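TqaA (Penicillium aethiopicum, PDB 5EJD) probably carries intermediates of nonribosomal peptide synthesis on a covalently attached 4'-phosphopantetheine arm, this chain being its third thiolation (carrier) domain. Local coordinates at residues B[64-67]-B[68-72]. Numbering follows the deposited sequence.
Sequences DHPV and LSELA
Val67 O accepts a hydrogen bond from Leu71 N, the two atoms 2.9 Å apart; the N-H...O angle of 159° and the i to i+4 spacing identify this as the first bond of helix 68-74. Val67 itself is the N-cap, since its backbone (phi/psi -90/137) is not helical whereas that of Leu68 and the residues after it is. Ala72 N bonds in the same way to Leu68 O, again at 2.9 Å. Side-chain CB atoms of the first turn pack against two carbonyl oxygens: Glu70 CB approaches Val67 O to 3.5 Å, while Leu71 CB lies 3.5 Å from His65 O. On the flank, a chi1 of 169° swings Val67 CG1 away from the residue's own nitrogen and sets it beside Ser69, 3.8 Å from OG. Residues 65-67 form the short connection between helices 59-64 and 68-74 of the four-helix carrier-protein fold; Leu68 and Leu71 turn into the core against Leu12 of helix 7-20, and the side chain of Pro66 lies about 12 Å from that of the phosphopantetheine-bearing Ser40. Contacts of the charged and polar groups are looser. Glu70, extended beyond CG, carries its carboxylate back to Val67, with OE1 3.9 Å from Val67 CB. The same OE1 comes to the edge of the His65 ring, 4.2 Å from CD2, with ring and carboxylate planes 89° apart. Asp64 CB sits over one face of that imidazole, near the rim.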
ATOM      1  N   ASP B  64      14.385  17.308   0.866  1.00 37.54           N
ATOM      2  CA  ASP B  64      15.250  18.411   1.360  1.00 38.15           C
ATOM      3  C   ASP B  64      16.170  18.924   0.269  1.00 37.09           C
ATOM      4  O   ASP B  64      16.376  20.107   0.165  1.00 40.62           O
ATOM      5  CB  ASP B  64      16.093  17.959   2.535  1.00 41.46           C
ATOM      6  CG  ASP B  64      15.261  17.651   3.793  1.00 50.07           C
ATOM      7  OD1 ASP B  64      14.104  18.130   3.905  1.00 54.79           O
ATOM      8  OD2 ASP B  64      15.782  16.923   4.676  1.00 53.87           O
ATOM      9  N   HIS B  65      16.623  18.024  -0.600  1.00 38.00           N
ATOM     10  CA  HIS B  65      17.549  18.356  -1.670  1.00 35.82           C
ATOM     11  C   HIS B  65      17.058  17.874  -3.008  1.00 35.13           C
ATOM     12  O   HIS B  65      17.588  16.943  -3.596  1.00 33.06           O
ATOM     13  CB  HIS B  65      18.895  17.767  -1.358  1.00 33.97           C
ATOM     14  CG  HIS B  65      19.483  18.334  -0.127  1.00 39.34           C
ATOM     15  ND1 HIS B  65      19.635  17.606   1.036  1.00 40.38           N
ATOM     16  CD2 HIS B  65      19.855  19.606   0.152  1.00 37.72           C
ATOM     17  CE1 HIS B  65      20.108  18.404   1.972  1.00 38.82           C
ATOM     18  NE2 HIS B  65      20.250  19.618   1.456  1.00 37.98           N
ATOM     19  N   PRO B  66      16.007  18.522  -3.502  1.00 32.70           N
ATOM     20  CA  PRO B  66      15.323  18.082  -4.725  1.00 35.60           C
ATOM     21  C   PRO B  66      16.145  18.224  -6.008  1.00 32.80           C
ATOM     22  O   PRO B  66      15.788  17.622  -7.020  1.00 29.94           O
ATOM     23  CB  PRO B  66      14.101  19.002  -4.785  1.00 20.00           C
ATOM     24  CG  PRO B  66      14.532  20.237  -4.071  1.00 20.00           C
ATOM     25  CD  PRO B  66      15.446  19.776  -2.972  1.00 20.00           C
ATOM     26  N   VAL B  67      17.218  19.006  -5.970  1.00 31.66           N
ATOM     27  CA  VAL B  67      18.022  19.246  -7.159  1.00 31.81           C
ATOM     28  C   VAL B  67      19.106  18.194  -7.234  1.00 31.23           C
ATOM     29  O   VAL B  67      19.762  17.887  -6.223  1.00 32.02           O
ATOM     30  CB  VAL B  67      18.619  20.672  -7.144  1.00 34.28           C
ATOM     31  CG1 VAL B  67      19.674  20.836  -8.230  1.00 35.35           C
ATOM     32  CG2 VAL B  67      17.519  21.696  -7.344  1.00 30.88           C
ATOM     33  N   LEU B  68      19.339  17.660  -8.430  1.00 31.41           N
ATOM     34  CA  LEU B  68      20.219  16.498  -8.574  1.00 31.67           C
ATOM     35  C   LEU B  68      21.599  16.703  -7.976  1.00 34.55           C
ATOM     36  O   LEU B  68      22.064  15.877  -7.187  1.00 39.20           O
ATOM     37  CB  LEU B  68      20.349  16.093 -10.019  1.00 31.81           C
ATOM     38  CG  LEU B  68      20.894  14.685 -10.274  1.00 33.42           C
ATOM     39  CD1 LEU B  68      20.386  14.177 -11.600  1.00 34.82           C
ATOM     40  CD2 LEU B  68      22.397  14.642 -10.296  1.00 37.50           C
ATOM     41  N   SER B  69      22.259  17.787  -8.344  1.00 36.79           N
ATOM     42  CA  SER B  69      23.613  18.043  -7.876  1.00 39.77           C
ATOM     43  C   SER B  69      23.661  18.123  -6.361  1.00 40.96           C
ATOM     44  O   SER B  69      24.612  17.629  -5.764  1.00 49.22           O
ATOM     45  CB  SER B  69      24.184  19.331  -8.503  1.00 41.87           C
ATOM     46  OG  SER B  69      23.412  20.456  -8.137  1.00 42.61           O
ATOM     47  N   GLU B  70      22.670  18.765  -5.743  1.00 40.82           N
ATOM     48  CA  GLU B  70      22.603  18.851  -4.277  1.00 41.10           C
ATOM     49  C   GLU B  70      22.353  17.520  -3.598  1.00 40.39           C
ATOM     50  O   GLU B  70      22.955  17.216  -2.582  1.00 38.63           O
ATOM     51  CB  GLU B  70      21.541  19.797  -3.853  1.00 48.29           C
ATOM     52  CG  GLU B  70      21.807  21.272  -4.097  1.00 62.44           C
ATOM     53  CD  GLU B  70      20.647  22.047  -3.364  1.00 83.88           C
ATOM     54  OE1 GLU B  70      19.433  21.669  -3.463  1.00 98.17           O
ATOM     55  OE2 GLU B  70      20.882  22.966  -2.559  1.00 94.87           O
ATOM     56  N   LEU B  71      21.527  16.686  -4.212  1.00 39.98           N
ATOM     57  CA  LEU B  71      21.283  15.368  -3.677  1.00 37.74           C
ATOM     58  C   LEU B  71      22.526  14.486  -3.781  1.00 39.71           C
ATOM     59  O   LEU B  71      22.782  13.649  -2.909  1.00 38.13           O
ATOM     60  CB  LEU B  71      20.087  14.693  -4.389  1.00 35.49           C
ATOM     61  CG  LEU B  71      19.715  13.266  -3.967  1.00 32.20           C
ATOM     62  CD1 LEU B  71      19.343  13.195  -2.496  1.00 31.58           C
ATOM     63  CD2 LEU B  71      18.583  12.759  -4.808  1.00 32.51           C
ATOM     64  N   ALA B  72      23.270  14.636  -4.865  1.00 40.75           N
ATOM     65  CA  ALA B  72      24.504  13.855  -5.031  1.00 41.31           C
ATOM     66  C   ALA B  72      25.564  14.133  -3.978  1.00 45.02           C
ATOM     67  O   ALA B  72      26.321  13.239  -3.652  1.00 46.86           O
ATOM     68  CB  ALA B  72      25.056  14.065  -6.423  1.00 42.81           C
TER